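Local structure of leucine aminopeptidase 1 (Caenorhabditis elegans, 2HC9) at residues A[68-73]-A[101-106]; A[231-236]-A[345-350]; A[384-389]-A[400-405]. The protein removes N-terminal amino acids, preferably leucine, from peptides as a two-zinc aminopeptidase of the M17 family and probably acts as a digestive enzyme. The protein carries 1 engineered substitution. All blocks are in the same frame, centred on the assembly; numbering follows the deposited sequence. Where two conformers were deposited one is given.

Contact 1 (A[68-73]-A[101-106]); sequences HYELAH and NYPEDT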
loop_
_atom_site.group_PDB
_atom_site.type_symbol
_atom_site.label_atom_id
_atom_site.label_comp_id
_atom_site.label_asym_id
_atom_site.label_seq_id
_atom_site.Cartn_x
_atom_site.Cartn_y
_atom_site.Cartn_z
ATOM N N HIS A 68 -21.309 41.901 18.424
ATOM C CA HIS A 68 -22.693 41.593 18.816
ATOM C C HIS A 68 -22.719 40.092 19.039
ATOM O O HIS A 68 -21.808 39.400 18.599
ATOM C CB HIS A 68 -23.674 41.979 17.693
ATOM C CG HIS A 68 -25.117 41.818 18.064
ATOM N ND1 HIS A 68 -25.861 40.720 17.688
ATOM C CD2 HIS A 68 -25.947 42.611 18.779
ATOM C CE1 HIS A 68 -27.094 40.848 18.151
ATOM N NE2 HIS A 68 -27.174 41.989 18.813
ATOM N N TYR A 69 -23.726 39.587 19.748
ATOM C CA TYR A 69 -23.793 38.143 19.971
ATOM C C TYR A 69 -24.028 37.296 18.707
ATOM O O TYR A 69 -23.695 36.119 18.706
ATOM C CB TYR A 69 -24.714 37.755 21.137
ATOM C CG TYR A 69 -26.201 37.943 20.884
ATOM C CD1 TYR A 69 -26.949 36.966 20.236
ATOM C CD2 TYR A 69 -26.854 39.094 21.312
ATOM C CE1 TYR A 69 -28.322 37.134 20.003
ATOM C CE2 TYR A 69 -28.218 39.280 21.067
ATOM C CZ TYR A 69 -28.936 38.297 20.419
ATOM O OH TYR A 69 -30.272 38.486 20.197
ATOM N N GLU A 70 -24.556 37.899 17.633
ATOM C CA GLU A 70 -24.794 37.141 16.387
ATOM C C GLU A 70 -24.769 37.934 15.082
ATOM O O GLU A 70 -24.605 37.338 14.019
ATOM C CB GLU A 70 -26.090 36.332 16.461
ATOM C CG GLU A 70 -27.325 37.201 16.560
ATOM C CD GLU A 70 -28.612 36.403 16.538
ATOM O OE1 GLU A 70 -28.550 35.154 16.560
ATOM O OE2 GLU A 70 -29.690 37.041 16.466
ATOM N N LEU A 71 -24.935 39.251 15.157
ATOM C CA LEU A 71 -25.226 40.059 13.967
ATOM C C LEU A 71 -24.037 40.807 13.381
ATOM O O LEU A 71 -24.151 41.412 12.321
ATOM C CB LEU A 71 -26.327 41.086 14.255
ATOM C CG LEU A 71 -27.750 40.554 14.418
ATOM C CD1 LEU A 71 -28.687 41.662 14.916
ATOM C CD2 LEU A 71 -28.267 39.881 13.149
ATOM N N ALA A 72 -22.902 40.841 14.066
ATOM C CA ALA A 72 -21.875 41.798 13.617
ATOM C C ALA A 72 -20.451 41.399 13.917
ATOM O O ALA A 72 -20.176 40.817 14.972
ATOM C CB ALA A 72 -22.145 43.203 14.187
ATOM N N HIS A 73 -19.541 41.761 13.013
ATOM C CA HIS A 73 -18.126 41.385 13.123
ATOM C C HIS A 73 -17.228 42.504 12.608
ATOM O O HIS A 73 -17.595 43.196 11.657
ATOM C CB HIS A 73 -17.861 40.137 12.270
ATOM C CG HIS A 73 -18.578 38.918 12.747
ATOM N ND1 HIS A 73 -19.855 38.596 12.341
ATOM C CD2 HIS A 73 -18.194 37.939 13.598
ATOM C CE1 HIS A 73 -20.224 37.469 12.919
ATOM N NE2 HIS A 73 -19.236 37.051 13.690
ATOM N N ASN A 101 -21.441 32.594 9.941
ATOM C CA ASN A 101 -22.831 32.319 9.587
ATOM C C ASN A 101 -23.759 33.431 10.033
ATOM O O ASN A 101 -23.512 34.075 11.060
ATOM C CB ASN A 101 -23.250 30.985 10.181
ATOM C CG ASN A 101 -22.452 29.829 9.607
ATOM O OD1 ASN A 101 -22.128 29.806 8.418
ATOM N ND2 ASN A 101 -22.100 28.877 10.464
ATOM N N TYR A 102 -24.813 33.678 9.257
ATOM C CA TYR A 102 -25.779 34.746 9.584
ATOM C C TYR A 102 -27.037 34.094 10.172
ATOM O O TYR A 102 -27.451 33.013 9.718
ATOM C CB TYR A 102 -26.125 35.576 8.326
ATOM C CG TYR A 102 -24.892 36.022 7.591
ATOM C CD1 TYR A 102 -24.136 37.094 8.066
ATOM C CD2 TYR A 102 -24.449 35.353 6.429
ATOM C CE1 TYR A 102 -22.983 37.493 7.428
ATOM C CE2 TYR A 102 -23.259 35.760 5.764
ATOM C CZ TYR A 102 -22.544 36.837 6.282
ATOM O OH TYR A 102 -21.384 37.276 5.680
ATOM N N PRO A 103 -27.647 34.727 11.192
ATOM C CA PRO A 103 -28.901 34.170 11.697
ATOM C C PRO A 103 -29.906 33.898 10.588
ATOM O O PRO A 103 -29.964 34.612 9.591
ATOM C CB PRO A 103 -29.408 35.243 12.674
ATOM C CG PRO A 103 -28.157 35.927 13.133
ATOM C CD PRO A 103 -27.240 35.943 11.929
ATOM N N GLU A 104 -30.671 32.832 10.772
ATOM C CA GLU A 104 -31.679 32.354 9.831
ATOM C C GLU A 104 -32.546 33.487 9.228
ATOM O O GLU A 104 -32.868 33.481 8.041
ATOM C CB GLU A 104 -32.519 31.326 10.617
ATOM C CG GLU A 104 -33.800 30.855 10.043
ATOM C CD GLU A 104 -34.916 31.851 10.208
ATOM O OE1 GLU A 104 -35.294 32.210 11.357
ATOM O OE2 GLU A 104 -35.410 32.271 9.156
ATOM N N ASP A 105 -32.927 34.460 10.046
ATOM C CA ASP A 105 -33.845 35.503 9.590
ATOM C C ASP A 105 -33.164 36.809 9.149
ATOM O O ASP A 105 -33.833 37.827 8.933
ATOM C CB ASP A 105 -34.892 35.798 10.676
ATOM C CG ASP A 105 -34.268 36.170 12.021
ATOM O OD1 ASP A 105 -33.050 35.957 12.217
ATOM O OD2 ASP A 105 -35.001 36.691 12.896
ATOM N N THR A 106 -31.839 36.795 9.023
ATOM C CA THR A 106 -31.125 37.896 8.369
ATOM C C THR A 106 -31.643 38.157 6.947
ATOM O O THR A 106 -31.755 37.230 6.144
ATOM C CB THR A 106 -29.615 37.592 8.286
ATOM O OG1 THR A 106 -29.122 37.293 9.599
ATOM C CG2 THR A 106 -28.865 38.791 7.722
HETATM O O HOH W 1 -23.430 37.348 11.567
HETATM O O HOH W 2 -22.841 35.109 13.859
#
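Glu70 and Leu71 pack on the ring of Pro103 in a small loop-to-loop contact at one end of the N-terminal domain's mixed sheet. Residues 68-71 join strand 63-66 to its antiparallel neighbour 72-77, whereas 101-106 leads into strand 108-114; strand 18-25 runs between 72-77 and 108-114. Glu70 sets CG between its backbone N and carbonyl carbon (chi1 65°), and the extended remainder of the chain passes Pro103 obliquely, with CD 3.5 Å from Pro103 CG. Leu71 meets the same ring atom at about a right angle, its CD2 4.0 Å from Pro103 CG. Each loop is braced internally. His68 ND1 accepts Glu70 N and Leu71 N, both at 3.1 Å. Thr106 N closes a type I turn on Pro103 O. Thr106 OG1 adds a second bond, 2.8 Å from Pro103 O and from the same face. Two waters lie between Glu70 O and Asn101 O, the stronger link to Asn101 being 3.1 Å from its O to water 2. The Glu70 carboxylate itself forms a salt bridge with Arg58 of the second subunit, which also pairs with Asp105. This is a beta-hairpin connection packed on the loop before a nearby parallel strand, at a subunit interface of the hexameric M17 assembly.

Contact 2 (A[231-236]-A[345-350]); sequences PAFVVL and VFYAKE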
loop_
_atom_site.group_PDB
_atom_site.type_symbol
_atom_site.label_atom_id
_atom_site.label_comp_id
_atom_site.label_asym_id
_atom_site.label_seq_id
_atom_site.Cartn_x
_atom_site.Cartn_y
_atom_site.Cartn_z
ATOM N N PRO A 231 -18.618 14.629 -25.557
ATOM C CA PRO A 231 -17.615 15.678 -25.446
ATOM C C PRO A 231 -18.021 16.893 -26.313
ATOM O O PRO A 231 -18.791 16.733 -27.267
ATOM C CB PRO A 231 -16.328 14.996 -26.008
ATOM C CG PRO A 231 -16.855 13.909 -26.946
ATOM C CD PRO A 231 -18.099 13.408 -26.227
ATOM N N ALA A 232 -17.501 18.077 -25.995
ATOM C CA ALA A 232 -17.763 19.279 -26.791
ATOM C C ALA A 232 -16.586 20.201 -26.715
ATOM O O ALA A 232 -15.834 20.207 -25.733
ATOM C CB ALA A 232 -19.020 20.019 -26.283
ATOM N N PHE A 233 -16.440 20.999 -27.762
ATOM C CA PHE A 233 -15.541 22.130 -27.764
ATOM C C PHE A 233 -16.385 23.377 -28.076
ATOM O O PHE A 233 -17.118 23.409 -29.077
ATOM C CB PHE A 233 -14.515 21.917 -28.871
ATOM C CG PHE A 233 -13.472 23.010 -28.975
ATOM C CD1 PHE A 233 -12.575 23.251 -27.931
ATOM C CD2 PHE A 233 -13.354 23.747 -30.139
ATOM C CE1 PHE A 233 -11.562 24.202 -28.037
ATOM C CE2 PHE A 233 -12.353 24.710 -30.268
ATOM C CZ PHE A 233 -11.460 24.959 -29.219
ATOM N N VAL A 234 -16.318 24.359 -27.190
ATOM C CA VAL A 234 -17.124 25.578 -27.340
ATOM C C VAL A 234 -16.193 26.761 -27.482
ATOM O O VAL A 234 -15.284 26.945 -26.659
ATOM C CB VAL A 234 -18.022 25.793 -26.102
ATOM C CG1 VAL A 234 -18.769 27.161 -26.177
ATOM C CG2 VAL A 234 -19.013 24.616 -25.965
ATOM N N VAL A 235 -16.432 27.587 -28.499
ATOM C CA VAL A 235 -15.647 28.818 -28.675
ATOM C C VAL A 235 -16.618 29.998 -28.569
ATOM O O VAL A 235 -17.611 30.022 -29.298
ATOM C CB VAL A 235 -14.957 28.857 -30.062
ATOM C CG1 VAL A 235 -14.071 30.115 -30.192
ATOM C CG2 VAL A 235 -14.116 27.587 -30.270
ATOM N N LEU A 236 -16.317 30.953 -27.696
ATOM C CA LEU A 236 -16.998 32.259 -27.725
ATOM C C LEU A 236 -15.986 33.251 -28.249
ATOM O O LEU A 236 -14.912 33.398 -27.665
ATOM C CB LEU A 236 -17.418 32.680 -26.314
ATOM C CG LEU A 236 -18.133 31.585 -25.502
ATOM C CD1 LEU A 236 -18.518 32.155 -24.136
ATOM C CD2 LEU A 236 -19.367 31.044 -26.274
ATOM N N VAL A 345 -5.464 24.539 -27.583
ATOM C CA VAL A 345 -4.400 25.493 -27.834
ATOM C C VAL A 345 -3.986 25.482 -29.331
ATOM O O VAL A 345 -3.742 26.530 -29.941
ATOM C CB VAL A 345 -3.220 25.222 -26.859
ATOM C CG1 VAL A 345 -2.010 25.947 -27.273
ATOM C CG2 VAL A 345 -3.585 25.635 -25.425
ATOM N N PHE A 346 -3.934 24.300 -29.926
ATOM C CA PHE A 346 -3.686 24.224 -31.364
ATOM C C PHE A 346 -4.781 24.932 -32.179
ATOM O O PHE A 346 -4.508 25.718 -33.095
ATOM C CB PHE A 346 -3.539 22.778 -31.846
ATOM C CG PHE A 346 -3.160 22.690 -33.296
ATOM C CD1 PHE A 346 -1.825 22.863 -33.683
ATOM C CD2 PHE A 346 -4.131 22.475 -34.278
ATOM C CE1 PHE A 346 -1.469 22.793 -35.052
ATOM C CE2 PHE A 346 -3.797 22.438 -35.635
ATOM C CZ PHE A 346 -2.450 22.580 -36.021
ATOM N N TYR A 347 -6.021 24.672 -31.829
ATOM C CA TYR A 347 -7.131 25.390 -32.456
ATOM C C TYR A 347 -6.987 26.906 -32.330
ATOM O O TYR A 347 -7.188 27.639 -33.321
ATOM C CB TYR A 347 -8.463 24.938 -31.856
ATOM C CG TYR A 347 -9.682 25.513 -32.556
ATOM C CD1 TYR A 347 -10.287 24.824 -33.600
ATOM C CD2 TYR A 347 -10.215 26.754 -32.174
ATOM C CE1 TYR A 347 -11.439 25.331 -34.233
ATOM C CE2 TYR A 347 -11.354 27.267 -32.807
ATOM C CZ TYR A 347 -11.952 26.554 -33.814
ATOM O OH TYR A 347 -13.080 27.076 -34.417
ATOM N N ALA A 348 -6.667 27.385 -31.126
ATOM C CA ALA A 348 -6.515 28.820 -30.898
ATOM C C ALA A 348 -5.431 29.393 -31.794
ATOM O O ALA A 348 -5.612 30.474 -32.355
ATOM C CB ALA A 348 -6.189 29.119 -29.423
ATOM N N LYS A 349 -4.320 28.672 -31.938
ATOM C CA LYS A 349 -3.226 29.145 -32.804
ATOM C C LYS A 349 -3.624 29.099 -34.269
ATOM O O LYS A 349 -3.539 30.098 -34.956
ATOM C CB LYS A 349 -1.939 28.319 -32.615
ATOM C CG LYS A 349 -0.800 28.823 -33.518
ATOM C CD LYS A 349 0.461 27.981 -33.372
ATOM C CE LYS A 349 1.571 28.570 -34.275
ATOM N NZ LYS A 349 2.794 27.770 -34.205
ATOM N N GLU A 350 -4.045 27.913 -34.723
ATOM C CA GLU A 350 -4.195 27.590 -36.146
ATOM C C GLU A 350 -5.458 28.212 -36.744
ATOM O O GLU A 350 -5.410 28.828 -37.814
ATOM C CB GLU A 350 -4.189 26.059 -36.344
ATOM C CG GLU A 350 -4.616 25.532 -37.722
ATOM C CD GLU A 350 -3.591 25.786 -38.824
ATOM O OE1 GLU A 350 -3.984 25.780 -40.015
ATOM O OE2 GLU A 350 -2.399 25.994 -38.514
#
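Both Phe233 and Tyr347 swing CG opposite the backbone N, with chi1 of -178° and -173°, and these two torsions send the rings at each other across the gap between strand 232-238 and helix 337-350. The result is a T-shaped aromatic pair: the edge of Phe233 points into the face of Tyr347, with ring centroids 4.9 Å apart and planes at 73°. The aim is central, since Phe233 CE2 stands 3.5 Å above the Tyr347 ring plane, over its middle. Neighbouring Phe233 CZ meets the same side of the ring, 3.7 Å from Tyr347 CD2, and comes within 4.0 Å of Tyr347 CB. Val235, two residues further along the strand and on the same side of it, adds a methyl: its CG2 is 3.8 Å from Tyr347 CE2 and approaches obliquely. No hydrogen bond crosses the contact; it rests on the ring pair and the valine methyl, and Tyr347 is the one helix residue that touches the strand segment. Around the pair, Phe233 also meets the ring of Phe217 and packs on Cys301 and Cys303 of strand 297-307, one of the two antiparallel neighbours of its own strand. Val234 faces the other way, onto Val190 and Ala193 of helix 186-199. Strand 232-238 is thus sandwiched between helices on its two faces, while Val345 and Lys349 rest helix 337-350 against strand 356-361.

Contact 3 (A[384-389]-A[400-405]); sequences QLENEI and VAPMLF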
loop_
_atom_site.group_PDB
_atom_site.type_symbol
_atom_site.label_atom_id
_atom_site.label_comp_id
_atom_site.label_asym_id
_atom_site.label_seq_id
_atom_site.Cartn_x
_atom_site.Cartn_y
_atom_site.Cartn_z
ATOM N N GLN A 384 8.641 38.182 -19.951
ATOM C CA GLN A 384 7.896 39.386 -19.585
ATOM C C GLN A 384 6.460 39.045 -19.168
ATOM O O GLN A 384 5.942 39.605 -18.192
ATOM C CB GLN A 384 7.865 40.361 -20.750
ATOM C CG GLN A 384 9.176 41.093 -20.945
ATOM C CD GLN A 384 9.163 41.918 -22.214
ATOM O OE1 GLN A 384 8.629 43.027 -22.240
ATOM N NE2 GLN A 384 9.735 41.374 -23.279
ATOM N N LEU A 385 5.830 38.131 -19.902
ATOM C CA LEU A 385 4.460 37.712 -19.541
ATOM C C LEU A 385 4.463 37.009 -18.164
ATOM O O LEU A 385 3.534 37.180 -17.354
ATOM C CB LEU A 385 3.865 36.834 -20.638
ATOM C CG LEU A 385 2.408 36.363 -20.446
ATOM C CD1 LEU A 385 1.501 37.562 -20.199
ATOM C CD2 LEU A 385 1.968 35.586 -21.695
ATOM N N GLU A 386 5.503 36.216 -17.895
ATOM C CA GLU A 386 5.652 35.588 -16.596
ATOM C C GLU A 386 5.648 36.639 -15.472
ATOM O O GLU A 386 4.881 36.540 -14.517
ATOM C CB GLU A 386 6.930 34.727 -16.529
ATOM C CG GLU A 386 7.048 33.969 -15.217
ATOM C CD GLU A 386 8.368 33.200 -15.117
ATOM O OE1 GLU A 386 9.290 33.667 -14.419
ATOM O OE2 GLU A 386 8.485 32.155 -15.753
ATOM N N ASN A 387 6.502 37.652 -15.587
ATOM C CA ASN A 387 6.502 38.756 -14.620
ATOM C C ASN A 387 5.161 39.459 -14.539
ATOM O O ASN A 387 4.691 39.782 -13.452
ATOM C CB ASN A 387 7.612 39.761 -14.958
ATOM C CG ASN A 387 8.994 39.151 -14.821
ATOM O OD1 ASN A 387 9.225 38.295 -13.968
ATOM N ND2 ASN A 387 9.912 39.586 -15.662
ATOM N N GLU A 388 4.536 39.675 -15.689
ATOM C CA GLU A 388 3.280 40.418 -15.714
ATOM C C GLU A 388 2.139 39.647 -15.018
ATOM O O GLU A 388 1.299 40.254 -14.359
ATOM C CB GLU A 388 2.893 40.719 -17.149
ATOM C CG GLU A 388 1.777 41.716 -17.257
ATOM C CD GLU A 388 1.363 41.948 -18.689
ATOM O OE1 GLU A 388 2.042 41.401 -19.594
ATOM O OE2 GLU A 388 0.374 42.686 -18.899
ATOM N N ILE A 389 2.088 38.329 -15.191
ATOM C CA ILE A 389 1.007 37.536 -14.562
ATOM C C ILE A 389 1.262 37.392 -13.069
ATOM O O ILE A 389 0.327 37.331 -12.282
ATOM C CB ILE A 389 0.752 36.180 -15.280
ATOM C CG1 ILE A 389 -0.685 35.685 -14.989
ATOM C CG2 ILE A 389 1.884 35.133 -14.977
ATOM C CD1 ILE A 389 -1.140 34.509 -15.859
ATOM N N VAL A 400 -0.106 33.825 -8.353
ATOM C CA VAL A 400 0.541 33.022 -9.407
ATOM C C VAL A 400 2.040 32.932 -9.068
ATOM O O VAL A 400 2.653 33.948 -8.661
ATOM C CB VAL A 400 0.367 33.666 -10.788
ATOM C CG1 VAL A 400 1.077 32.841 -11.866
ATOM C CG2 VAL A 400 -1.131 33.828 -11.144
ATOM N N ALA A 401 2.598 31.728 -9.205
ATOM C CA ALA A 401 4.030 31.484 -9.031
ATOM C C ALA A 401 4.570 30.882 -10.326
ATOM O O ALA A 401 3.835 30.202 -11.078
ATOM C CB ALA A 401 4.270 30.491 -7.832
ATOM N N PRO A 402 5.852 31.128 -10.623
ATOM C CA PRO A 402 6.370 30.616 -11.876
ATOM C C PRO A 402 6.857 29.169 -11.805
ATOM O O PRO A 402 7.376 28.722 -10.775
ATOM C CB PRO A 402 7.579 31.544 -12.151
ATOM C CG PRO A 402 8.048 31.947 -10.836
ATOM C CD PRO A 402 6.863 31.926 -9.895
ATOM N N MET A 403 6.626 28.445 -12.899
ATOM C CA MET A 403 7.257 27.149 -13.191
ATOM C C MET A 403 8.451 27.363 -14.103
ATOM O O MET A 403 8.506 28.337 -14.860
ATOM C CB MET A 403 6.274 26.214 -13.925
ATOM C CG MET A 403 5.150 25.680 -13.073
ATOM S SD MET A 403 4.537 24.028 -13.514
ATOM C CE MET A 403 3.119 24.520 -14.507
ATOM N N LEU A 404 9.394 26.429 -14.054
ATOM C CA LEU A 404 10.483 26.405 -15.042
ATOM C C LEU A 404 9.967 26.105 -16.432
ATOM O O LEU A 404 9.130 25.194 -16.622
ATOM C CB LEU A 404 11.523 25.321 -14.702
ATOM C CG LEU A 404 12.500 25.580 -13.559
ATOM C CD1 LEU A 404 13.248 24.264 -13.217
ATOM C CD2 LEU A 404 13.466 26.701 -13.948
ATOM N N PHE A 405 10.491 26.860 -17.393
ATOM C CA PHE A 405 10.206 26.616 -18.798
ATOM C C PHE A 405 11.464 26.056 -19.462
ATOM O O PHE A 405 12.406 26.803 -19.776
ATOM C CB PHE A 405 9.783 27.914 -19.506
ATOM C CG PHE A 405 9.432 27.708 -20.969
ATOM C CD1 PHE A 405 8.182 27.218 -21.333
ATOM C CD2 PHE A 405 10.360 27.972 -21.973
ATOM C CE1 PHE A 405 7.859 27.007 -22.700
ATOM C CE2 PHE A 405 10.050 27.772 -23.333
ATOM C CZ PHE A 405 8.791 27.282 -23.685
HETATM O O HOH W 3 7.404 29.976 -16.938
HETATM O O HOH W 4 10.162 30.238 -14.902
#
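Glu386 and Ile389, one helical turn apart, stand beside Pro402 and Val400 respectively, and both pairs of CA atoms are 6.9 Å apart. This equal spacing, with the order reversed, shows helix 383-396 running alongside strand 400-402 in the opposite sense. Such a course is that of the helix in a beta-alpha-beta crossover, here linking the parallel strands 376-380 and 400-402. At one end, Ile389 CG2 touches Val400 CG1 at 3.9 Å, the side chains crossing at about a right angle. Val400 places CG1 opposite its backbone N (chi1 178°), which turns that methyl to the isoleucine. Leu475 of helix 473-480 packs on both residues, and Leu454 of strand 452-457 adds to the apolar surround of Ile389. At the other end, Glu386 is stretched out, CG opposite its backbone N (chi1 -175°), and its carboxylate crosses Pro402: CD and OE1 are each 3.5 Å from Pro402 CB. Glu386 OE2 stops 3.9 Å from Met403 O. Both oxygens are acceptors, and water 3 lies within hydrogen-bonding distance of each, 2.7 Å from Glu386 OE2 and 2.9 Å from Met403 O. The same OE2 makes a salt bridge with Arg83 of the third subunit, which also packs on Phe405. Shortening Glu386 to an alanine would probably leave that arginine without its carboxylate mate, leave Pro402 CB without the carboxylate packed on it and deprive water 3 of one of its possible acceptors. The chemistry therefore divides along the helix: an apolar end fastens the crossover to the domain interior, and a charged, hydrated end reaches the neighbouring subunit, where the arginine is likely to favour an ionised glutamate.

Contacts 2 and 3 are buried and both reach the large mixed sheet of the catalytic domain, their centres about 24 Å apart; contact 1 is only partly buried and belongs to the separate N-terminal sheet, its centre more than 40 Å from either. None has a direct hydrogen bond between its segments, yet their chemistry differs. Contact 2, which no other chain touches, is purely aromatic and aliphatic. Contacts 1 and 3 both set a glutamate across a proline, obliquely in contact 1 and at about a right angle in contact 3, and give the carboxylate to an arginine of another subunit, a different one in each case. Waters lie between two backbone carbonyls in contact 1, but between carboxylate and carbonyl in contact 3, which adds an interior aliphatic pair.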